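Local coordinates for S-M checkpoint control protein RAD4 (Schizosaccharomyces pombe, PDB 4BMD), which acts in DNA replication and as a signalling adaptor of the DNA damage and S-M checkpoints, the chain here being its third and fourth BRCT domains, at residues K14-Y19 with I50-I55; Y58-E63 with P97-S102; L110-T115 with R144-V149. One frame throughout, in Å; residues are numbered along the deposited sequence. Where two conformers were deposited one is given.

Contact 1: K14-Y19 with I50-I55; sequences KNLTFY and IDFVVI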
loop_
_atom_site.group_PDB
_atom_site.type_symbol
_atom_site.label_atom_id
_atom_site.label_comp_id
_atom_site.label_asym_id
_atom_site.label_seq_id
_atom_site.Cartn_x
_atom_site.Cartn_y
_atom_site.Cartn_z
ATOM N N LYS A 14 -2.691 -3.746 -23.445
ATOM C CA LYS A 14 -3.320 -4.207 -24.676
ATOM C C LYS A 14 -4.143 -5.467 -24.430
ATOM O O LYS A 14 -3.737 -6.343 -23.665
ATOM C CB LYS A 14 -2.264 -4.472 -25.751
ATOM N N ASN A 15 -5.304 -5.539 -25.079
ATOM C CA ASN A 15 -6.211 -6.684 -24.971
ATOM C C ASN A 15 -6.713 -6.946 -23.551
ATOM O O ASN A 15 -7.108 -8.066 -23.220
ATOM C CB ASN A 15 -5.568 -7.951 -25.547
ATOM C CG ASN A 15 -5.133 -7.779 -26.989
ATOM O OD1 ASN A 15 -5.738 -7.021 -27.747
ATOM N ND2 ASN A 15 -4.077 -8.486 -27.375
ATOM N N LEU A 16 -6.704 -5.909 -22.719
ATOM C CA LEU A 16 -7.187 -6.027 -21.348
ATOM C C LEU A 16 -8.396 -5.129 -21.107
ATOM O O LEU A 16 -8.393 -3.953 -21.475
ATOM C CB LEU A 16 -6.078 -5.688 -20.350
ATOM C CG LEU A 16 -4.869 -6.624 -20.300
ATOM C CD1 LEU A 16 -3.928 -6.215 -19.177
ATOM C CD2 LEU A 16 -5.310 -8.069 -20.133
ATOM N N THR A 17 -9.428 -5.691 -20.487
ATOM C CA THR A 17 -10.622 -4.926 -20.151
ATOM C C THR A 17 -10.745 -4.785 -18.638
ATOM O O THR A 17 -10.608 -5.762 -17.899
ATOM C CB THR A 17 -11.895 -5.586 -20.711
ATOM O OG1 THR A 17 -11.697 -5.913 -22.092
ATOM C CG2 THR A 17 -13.084 -4.646 -20.581
ATOM N N PHE A 18 -11.001 -3.564 -18.181
ATOM C CA PHE A 18 -11.059 -3.278 -16.753
ATOM C C PHE A 18 -12.455 -2.870 -16.298
ATOM O O PHE A 18 -13.211 -2.250 -17.046
ATOM C CB PHE A 18 -10.051 -2.183 -16.387
ATOM C CG PHE A 18 -8.620 -2.576 -16.619
ATOM C CD1 PHE A 18 -8.020 -2.368 -17.851
ATOM C CD2 PHE A 18 -7.874 -3.153 -15.605
ATOM C CE1 PHE A 18 -6.704 -2.729 -18.066
ATOM C CE2 PHE A 18 -6.557 -3.517 -15.815
ATOM C CZ PHE A 18 -5.971 -3.305 -17.048
ATOM N N TYR A 19 -12.783 -3.227 -15.062
ATOM C CA TYR A 19 -14.059 -2.871 -14.455
ATOM C C TYR A 19 -13.806 -2.034 -13.205
ATOM O O TYR A 19 -13.271 -2.530 -12.214
ATOM C CB TYR A 19 -14.843 -4.138 -14.107
ATOM C CG TYR A 19 -16.095 -3.917 -13.284
ATOM C CD1 TYR A 19 -17.309 -3.630 -13.892
ATOM C CD2 TYR A 19 -16.066 -4.023 -11.897
ATOM C CE1 TYR A 19 -18.457 -3.438 -13.142
ATOM C CE2 TYR A 19 -17.207 -3.833 -11.141
ATOM C CZ TYR A 19 -18.399 -3.541 -11.767
ATOM O OH TYR A 19 -19.537 -3.354 -11.014
ATOM N N ILE A 50 -14.063 -9.127 -18.852
ATOM C CA ILE A 50 -13.327 -8.464 -17.777
ATOM C C ILE A 50 -12.061 -9.215 -17.374
ATOM O O ILE A 50 -12.102 -10.409 -17.076
ATOM C CB ILE A 50 -14.212 -8.270 -16.529
ATOM C CG1 ILE A 50 -15.423 -7.397 -16.862
ATOM C CG2 ILE A 50 -13.409 -7.650 -15.395
ATOM C CD1 ILE A 50 -15.057 -6.015 -17.362
ATOM N N ASP A 51 -10.937 -8.505 -17.371
ATOM C CA ASP A 51 -9.663 -9.085 -16.962
ATOM C C ASP A 51 -9.347 -8.759 -15.506
ATOM O O ASP A 51 -8.869 -9.614 -14.764
ATOM C CB ASP A 51 -8.529 -8.596 -17.864
ATOM C CG ASP A 51 -8.664 -9.094 -19.288
ATOM O OD1 ASP A 51 -8.246 -10.240 -19.558
ATOM O OD2 ASP A 51 -9.184 -8.339 -20.137
ATOM N N PHE A 52 -9.611 -7.522 -15.101
ATOM C CA PHE A 52 -9.349 -7.098 -13.730
ATOM C C PHE A 52 -10.463 -6.213 -13.186
ATOM O O PHE A 52 -11.001 -5.366 -13.897
ATOM C CB PHE A 52 -8.019 -6.344 -13.639
ATOM C CG PHE A 52 -6.820 -7.185 -13.967
ATOM C CD1 PHE A 52 -6.250 -8.005 -13.007
ATOM C CD2 PHE A 52 -6.257 -7.149 -15.232
ATOM C CE1 PHE A 52 -5.144 -8.777 -13.305
ATOM C CE2 PHE A 52 -5.152 -7.920 -15.538
ATOM C CZ PHE A 52 -4.594 -8.736 -14.572
ATOM N N VAL A 53 -10.804 -6.419 -11.918
ATOM C CA VAL A 53 -11.717 -5.529 -11.213
ATOM C C VAL A 53 -10.901 -4.566 -10.359
ATOM O O VAL A 53 -10.077 -4.991 -9.549
ATOM C CB VAL A 53 -12.697 -6.310 -10.317
ATOM C CG1 VAL A 53 -13.470 -5.359 -9.417
ATOM C CG2 VAL A 53 -13.646 -7.143 -11.167
ATOM N N VAL A 54 -11.125 -3.271 -10.548
ATOM C CA VAL A 54 -10.361 -2.254 -9.836
ATOM C C VAL A 54 -11.176 -1.592 -8.726
ATOM O O VAL A 54 -12.295 -1.128 -8.949
ATOM C CB VAL A 54 -9.820 -1.183 -10.800
ATOM C CG1 VAL A 54 -8.902 -0.219 -10.062
ATOM C CG2 VAL A 54 -9.082 -1.842 -11.955
ATOM N N ILE A 55 -10.597 -1.557 -7.528
ATOM C CA ILE A 55 -11.240 -0.995 -6.347
ATOM C C ILE A 55 -10.433 0.215 -5.885
ATOM O O ILE A 55 -9.217 0.234 -6.036
ATOM C CB ILE A 55 -11.270 -2.043 -5.211
ATOM C CG1 ILE A 55 -11.843 -3.366 -5.723
ATOM C CG2 ILE A 55 -12.063 -1.550 -4.014
ATOM C CD1 ILE A 55 -13.269 -3.271 -6.206
#
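Phe-18 and Phe-52 pair in parallel register, both with CG anti to the carbonyl carbon (chi1 -64° in each), which carries their rings off the same face of the sheet, side by side. The ring planes lie 20° apart but are slid, with centroids 5.9 Å apart; the closest approach is Phe-18 CE2 to Phe-52 CD2 at 3.7 Å, with Phe-52 CB also against that CE2. On the other face, CG1 of Val-53 meets the ring of Tyr-19 at its edge, in plane, 3.8 Å from CD2. Tyr-19 N to Phe-52 O (3.0 Å) and Val-54 N to Tyr-19 O (2.8 Å) tie this tight part, which extends to Asp-51: OD2 accepts Thr-17 N at 2.7 Å on the anti side, 19° out of the carboxylate plane, and Asp-51 N gives a bond to Thr-17 O. The Leu-16 and Asp-51 side chains cross at about a right angle, with Leu-16 CD2 3.6 Å from Asp-51 CG. The loose side is Asn-15, exposed, poorly ordered and barely touched. The paired strands are the middle two of the parallel 2-1-3-4 sheet of BRCT 3, between strands 41-42 and 71-73; Trp-76 of helix 74-82 touches both phenylalanines, and Ile-77 touches Val-54.

Contact 2: Y58-E63 with P97-S102; sequences YFPVDE and PFFRPS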
loop_
_atom_site.group_PDB
_atom_site.type_symbol
_atom_site.label_atom_id
_atom_site.label_comp_id
_atom_site.label_asym_id
_atom_site.label_seq_id
_atom_site.Cartn_x
_atom_site.Cartn_y
_atom_site.Cartn_z
ATOM N N TYR A 58 -8.895 3.048 -0.747
ATOM C CA TYR A 58 -9.459 3.432 0.542
ATOM C C TYR A 58 -10.781 2.730 0.834
ATOM O O TYR A 58 -11.381 2.938 1.889
ATOM C CB TYR A 58 -9.650 4.949 0.607
ATOM C CG TYR A 58 -10.383 5.522 -0.584
ATOM C CD1 TYR A 58 -11.771 5.577 -0.611
ATOM C CD2 TYR A 58 -9.689 6.011 -1.682
ATOM C CE1 TYR A 58 -12.444 6.100 -1.697
ATOM C CE2 TYR A 58 -10.353 6.535 -2.774
ATOM C CZ TYR A 58 -11.731 6.576 -2.776
ATOM O OH TYR A 58 -12.398 7.098 -3.861
ATOM N N PHE A 59 -11.234 1.904 -0.102
ATOM C CA PHE A 59 -12.498 1.195 0.060
ATOM C C PHE A 59 -12.347 0.047 1.054
ATOM O O PHE A 59 -11.459 -0.792 0.907
ATOM C CB PHE A 59 -12.988 0.665 -1.290
ATOM C CG PHE A 59 -14.468 0.407 -1.341
ATOM C CD1 PHE A 59 -15.004 -0.754 -0.807
ATOM C CD2 PHE A 59 -15.325 1.325 -1.929
ATOM C CE1 PHE A 59 -16.365 -0.993 -0.854
ATOM C CE2 PHE A 59 -16.686 1.093 -1.979
ATOM C CZ PHE A 59 -17.208 -0.068 -1.441
ATOM N N PRO A 60 -13.219 0.012 2.074
ATOM C CA PRO A 60 -13.196 -1.026 3.114
ATOM C C PRO A 60 -13.383 -2.424 2.532
ATOM O O PRO A 60 -14.361 -2.671 1.826
ATOM C CB PRO A 60 -14.392 -0.660 3.997
ATOM C CG PRO A 60 -14.610 0.793 3.760
ATOM C CD PRO A 60 -14.270 1.012 2.319
ATOM N N VAL A 61 -12.451 -3.321 2.836
ATOM C CA VAL A 61 -12.484 -4.690 2.327
ATOM C C VAL A 61 -13.781 -5.399 2.704
ATOM O O VAL A 61 -14.374 -6.109 1.892
ATOM C CB VAL A 61 -11.292 -5.508 2.863
ATOM C CG1 VAL A 61 -11.336 -6.934 2.333
ATOM C CG2 VAL A 61 -9.980 -4.838 2.492
ATOM N N ASP A 62 -14.220 -5.184 3.938
ATOM C CA ASP A 62 -15.410 -5.841 4.468
ATOM C C ASP A 62 -16.696 -5.445 3.739
ATOM O O ASP A 62 -17.684 -6.179 3.775
ATOM C CB ASP A 62 -15.536 -5.558 5.967
ATOM C CG ASP A 62 -15.069 -4.162 6.336
ATOM O OD1 ASP A 62 -13.847 -3.974 6.526
ATOM O OD2 ASP A 62 -15.922 -3.253 6.437
ATOM N N GLU A 63 -16.680 -4.292 3.079
ATOM C CA GLU A 63 -17.855 -3.812 2.359
ATOM C C GLU A 63 -17.848 -4.235 0.892
ATOM O O GLU A 63 -18.786 -3.945 0.152
ATOM C CB GLU A 63 -17.964 -2.289 2.457
ATOM C CG GLU A 63 -18.206 -1.769 3.863
ATOM C CD GLU A 63 -18.385 -0.264 3.903
ATOM O OE1 GLU A 63 -18.447 0.358 2.820
ATOM O OE2 GLU A 63 -18.463 0.299 5.015
ATOM N N PRO A 97 -6.977 -4.806 -2.292
ATOM C CA PRO A 97 -7.765 -4.175 -1.231
ATOM C C PRO A 97 -7.241 -4.600 0.134
ATOM O O PRO A 97 -7.109 -5.797 0.392
ATOM C CB PRO A 97 -9.166 -4.743 -1.458
ATOM C CG PRO A 97 -9.213 -5.033 -2.914
ATOM C CD PRO A 97 -7.830 -5.493 -3.278
ATOM N N PHE A 98 -6.931 -3.629 0.989
ATOM C CA PHE A 98 -6.314 -3.922 2.275
ATOM C C PHE A 98 -6.954 -3.152 3.419
ATOM O O PHE A 98 -6.860 -3.558 4.577
ATOM C CB PHE A 98 -4.813 -3.611 2.227
ATOM C CG PHE A 98 -4.499 -2.170 1.926
ATOM C CD1 PHE A 98 -4.460 -1.224 2.939
ATOM C CD2 PHE A 98 -4.233 -1.764 0.629
ATOM C CE1 PHE A 98 -4.174 0.100 2.662
ATOM C CE2 PHE A 98 -3.942 -0.441 0.347
ATOM C CZ PHE A 98 -3.914 0.491 1.365
ATOM N N PHE A 99 -7.596 -2.035 3.096
ATOM C CA PHE A 99 -8.101 -1.137 4.129
ATOM C C PHE A 99 -9.236 -1.717 4.968
ATOM O O PHE A 99 -10.259 -2.154 4.444
ATOM C CB PHE A 99 -8.531 0.207 3.539
ATOM C CG PHE A 99 -9.128 1.138 4.554
ATOM C CD1 PHE A 99 -8.332 1.725 5.524
ATOM C CD2 PHE A 99 -10.483 1.418 4.546
ATOM C CE1 PHE A 99 -8.877 2.577 6.465
ATOM C CE2 PHE A 99 -11.033 2.270 5.485
ATOM C CZ PHE A 99 -10.227 2.850 6.445
ATOM N N ARG A 100 -9.031 -1.710 6.280
ATOM C CA ARG A 100 -10.046 -2.144 7.229
ATOM C C ARG A 100 -10.193 -1.108 8.338
ATOM O O ARG A 100 -9.245 -0.847 9.079
ATOM C CB ARG A 100 -9.683 -3.505 7.825
ATOM C CG ARG A 100 -9.760 -4.662 6.841
ATOM C CD ARG A 100 -9.362 -5.972 7.504
ATOM N NE ARG A 100 -9.600 -7.124 6.639
ATOM C CZ ARG A 100 -8.718 -7.597 5.765
ATOM N NH1 ARG A 100 -7.535 -7.016 5.632
ATOM N NH2 ARG A 100 -9.019 -8.651 5.020
ATOM N N PRO A 101 -11.389 -0.509 8.453
ATOM C CA PRO A 101 -11.676 0.523 9.459
ATOM C C PRO A 101 -11.431 0.058 10.895
ATOM O O PRO A 101 -11.251 0.893 11.781
ATOM C CB PRO A 101 -13.165 0.809 9.246
ATOM C CG PRO A 101 -13.408 0.461 7.818
ATOM C CD PRO A 101 -12.533 -0.728 7.549
ATOM N N SER A 102 -11.422 -1.252 11.119
ATOM C CA SER A 102 -11.192 -1.795 12.454
ATOM C C SER A 102 -9.733 -1.656 12.878
ATOM O O SER A 102 -9.405 -1.801 14.056
ATOM C CB SER A 102 -11.627 -3.262 12.524
ATOM O OG SER A 102 -10.934 -4.051 11.572
HETATM O O HOH W 1 -13.195 -3.440 9.369
#
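Val-61 has CG1 anti to its backbone N (chi1 180°) and CG2 beside that N, which spreads the two methyls over different partners on 97-102. CG2 presses on the backbone, 3.3 Å from Phe-99 O and 3.6 Å from Phe-98 C, and also reaches CB of Pro-97. In the conformer given for Arg-100, and so only tentatively, CG1 lies over one face of the guanidinium, 3.9 Å from NH2. Phe-99 in turn has CG anti to its backbone N, and its ring borders the turn at Tyr-58 to Pro-60: CD2 comes within 3.2 Å of Tyr-58 O, approaching obliquely, while Pro-60 N sits in plane at the ring edge.

One direct hydrogen bond fixes the crossing. Val-61 N donates to Phe-99 O at 3.0 Å, nearly straight with 168° at the hydrogen and nearly along the C=O axis. The same oxygen receives a CA-H contact from Pro-60, so two neighbouring residues of one segment converge on it. At the outer end Asp-62 and Pro-101 meet tip to tip, OD1 lying 3.6 Å from Pro-101 CD. A water donates to Asp-62 OD1 and is also bonded to Ser-102 OG, 3.2 Å away, giving a bridge on this solvent-facing side.

Neither segment has a strand, and their directions are 81° apart: the loop between strands 52-55 and 71-73 crosses the loop that leads from helix 74-82 to helix 104-107. Pro-97 also touches Thr-71 on strand 71-73, and Phe-98 reaches Ala-128 and Ile-131, so the 97-102 segment also packs on helix 119-131 of BRCT 4.

Contact 3: L110-T115 with R144-V149; sequences LSIHLT and RSILLV
Leu-114 and Leu-148 lie side by side and point the same way from one face of the sheet, CD2 of Leu-114 resting 3.7 Å from Leu-148 CB. Ile-112 follows the same course beside Leu-148, its CG2 reaching both that CB and the CG2 of its bridge partner Ile-146. On the reverse face His-113 and Leu-147 are likewise aligned. Leu-147 CD1 meets the imidazole at its edge, 3.6 Å from CD2, and the Thr-115 side chain crosses Leu-147 obliquely, bringing CG2 to that same methyl.

Between the faces runs a regular parallel pattern in which 146-149 alternately gives and takes: Ile-146 N to Ser-111 O, Ile-146 O from His-113 N, Leu-148 N to His-113 O, and Leu-148 O from Thr-115 N, all 2.9 to 3.1 Å long. At the strand start two serines take over. Ser-145 OG accepts Ser-111 N at 3.0 Å with 162° at the hydrogen; in the conformer given, Ser-111 OG, set between its own N and carbonyl carbon (chi1 55°), probably accepts Ser-145 N. An alanine in place of Ser-145 would probably leave Ser-111 N without this acceptor and let the entry to the strand pair become less firmly fixed.

The apolar face is covered by Leu-122 and Leu-125 of helix 119-131 at Leu-114, and by Trp-178 at Ile-146 and Leu-148. The buried polar groups of the other face have partners: His-113 ND1 with His-137 O, NE2 with Lys-162 NZ, and Thr-115 OG1 with Thr-159 OG1. A lysine bonded at NE2 and a carbonyl at ND1 are consistent with an imidazole that is neutral, protonated at ND1 and held from turning.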
loop_
_atom_site.group_PDB
_atom_site.type_symbol
_atom_site.label_atom_id
_atom_site.label_comp_id
_atom_site.label_asym_id
_atom_site.label_seq_id
_atom_site.Cartn_x
_atom_site.Cartn_y
_atom_site.Cartn_z
ATOM N N LEU A 110 -0.173 6.975 16.596
ATOM C CA LEU A 110 1.160 6.470 16.293
ATOM C C LEU A 110 1.895 7.349 15.290
ATOM O O LEU A 110 1.431 7.557 14.170
ATOM C CB LEU A 110 1.091 5.034 15.767
ATOM C CG LEU A 110 0.604 3.957 16.740
ATOM C CD1 LEU A 110 0.629 2.592 16.072
ATOM C CD2 LEU A 110 1.445 3.953 18.007
ATOM N N SER A 111 3.046 7.865 15.707
ATOM C CA SER A 111 3.898 8.648 14.823
ATOM C C SER A 111 4.969 7.748 14.215
ATOM O O SER A 111 5.783 7.162 14.928
ATOM C CB SER A 111 4.538 9.813 15.580
ATOM O OG SER A 111 5.248 9.354 16.717
ATOM N N ILE A 112 4.961 7.636 12.890
ATOM C CA ILE A 112 5.862 6.717 12.203
ATOM C C ILE A 112 6.765 7.408 11.185
ATOM O O ILE A 112 6.307 8.226 10.388
ATOM C CB ILE A 112 5.069 5.601 11.481
ATOM C CG1 ILE A 112 4.061 4.954 12.434
ATOM C CG2 ILE A 112 6.010 4.552 10.903
ATOM C CD1 ILE A 112 3.249 3.841 11.803
ATOM N N HIS A 113 8.051 7.071 11.222
ATOM C CA HIS A 113 8.995 7.522 10.208
ATOM C C HIS A 113 9.527 6.325 9.428
ATOM O O HIS A 113 9.871 5.297 10.013
ATOM C CB HIS A 113 10.154 8.297 10.838
ATOM C CG HIS A 113 11.209 8.701 9.857
ATOM N ND1 HIS A 113 10.973 9.596 8.836
ATOM C CD2 HIS A 113 12.502 8.319 9.731
ATOM C CE1 HIS A 113 12.076 9.753 8.126
ATOM N NE2 HIS A 113 13.019 8.989 8.648
ATOM N N LEU A 114 9.596 6.463 8.108
ATOM C CA LEU A 114 9.994 5.361 7.237
ATOM C C LEU A 114 11.433 5.509 6.752
ATOM O O LEU A 114 11.882 6.611 6.441
ATOM C CB LEU A 114 9.054 5.280 6.031
ATOM C CG LEU A 114 7.556 5.289 6.339
ATOM C CD1 LEU A 114 6.738 5.341 5.054
ATOM C CD2 LEU A 114 7.176 4.076 7.169
ATOM N N THR A 115 12.150 4.391 6.682
ATOM C CA THR A 115 13.518 4.393 6.176
ATOM C C THR A 115 13.807 3.144 5.341
ATOM O O THR A 115 13.418 2.035 5.709
ATOM C CB THR A 115 14.553 4.526 7.320
ATOM O OG1 THR A 115 15.880 4.515 6.777
ATOM C CG2 THR A 115 14.409 3.387 8.323
ATOM N N ARG A 144 9.215 10.126 17.955
ATOM C CA ARG A 144 8.545 9.217 17.034
ATOM C C ARG A 144 8.198 7.920 17.756
ATOM O O ARG A 144 8.990 7.415 18.551
ATOM C CB ARG A 144 9.431 8.911 15.825
ATOM C CG ARG A 144 9.887 10.135 15.057
ATOM C CD ARG A 144 8.735 10.809 14.333
ATOM N NE ARG A 144 9.182 12.008 13.632
ATOM C CZ ARG A 144 9.150 13.230 14.152
ATOM N NH1 ARG A 144 8.684 13.417 15.378
ATOM N NH2 ARG A 144 9.579 14.265 13.443
ATOM N N SER A 145 7.015 7.387 17.479
ATOM C CA SER A 145 6.595 6.127 18.078
ATOM C C SER A 145 7.371 4.967 17.470
ATOM O O SER A 145 7.820 4.067 18.179
ATOM C CB SER A 145 5.097 5.901 17.863
ATOM O OG SER A 145 4.337 7.015 18.294
ATOM N N ILE A 146 7.525 4.997 16.150
ATOM C CA ILE A 146 8.090 3.874 15.410
ATOM C C ILE A 146 9.016 4.327 14.287
ATOM O O ILE A 146 8.672 5.220 13.511
ATOM C CB ILE A 146 6.969 3.020 14.770
ATOM C CG1 ILE A 146 6.106 2.353 15.842
ATOM C CG2 ILE A 146 7.550 1.970 13.832
ATOM C CD1 ILE A 146 4.878 1.666 15.283
ATOM N N LEU A 147 10.191 3.713 14.209
ATOM C CA LEU A 147 11.021 3.812 13.016
ATOM C C LEU A 147 10.826 2.539 12.205
ATOM O O LEU A 147 11.325 1.478 12.579
ATOM C CB LEU A 147 12.496 3.976 13.378
ATOM C CG LEU A 147 13.442 3.972 12.172
ATOM C CD1 LEU A 147 13.201 5.193 11.291
ATOM C CD2 LEU A 147 14.898 3.894 12.606
ATOM N N LEU A 148 10.087 2.643 11.105
ATOM C CA LEU A 148 9.779 1.477 10.285
ATOM C C LEU A 148 10.856 1.243 9.229
ATOM O O LEU A 148 11.051 2.063 8.333
ATOM C CB LEU A 148 8.405 1.626 9.629
ATOM C CG LEU A 148 7.788 0.335 9.088
ATOM C CD1 LEU A 148 7.540 -0.652 10.220
ATOM C CD2 LEU A 148 6.502 0.621 8.333
ATOM N N VAL A 149 11.546 0.112 9.340
ATOM C CA VAL A 149 12.700 -0.175 8.495
ATOM C C VAL A 149 12.389 -1.168 7.377
ATOM O O VAL A 149 11.791 -2.219 7.615
ATOM C CB VAL A 149 13.865 -0.726 9.339
ATOM C CG1 VAL A 149 15.087 -0.977 8.468
ATOM C CG2 VAL A 149 14.195 0.238 10.467
#

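How the contacts relate
The contacts follow one another in series, each closing before the next opens. Contact 1 joins the two central strands of the BRCT 3 sheet, and contact 3 joins the equivalent pair in BRCT 4; both sheets are parallel with strand order 2-1-3-4. The centres of contacts 1 and 3 lie about 36 Å apart on opposite sides of the centre of the chain. Contact 2 lies between them, about 21 Å from contact 1 and 23 Å from contact 3, centre to centre. It touches contact 1 through Ile-55 CG1 and Pro-97 CG, 4.2 Å apart, but stays about 11 Å from contact 3 at the nearest atoms. Two similarly built domains are thus joined by a connection that packs on both.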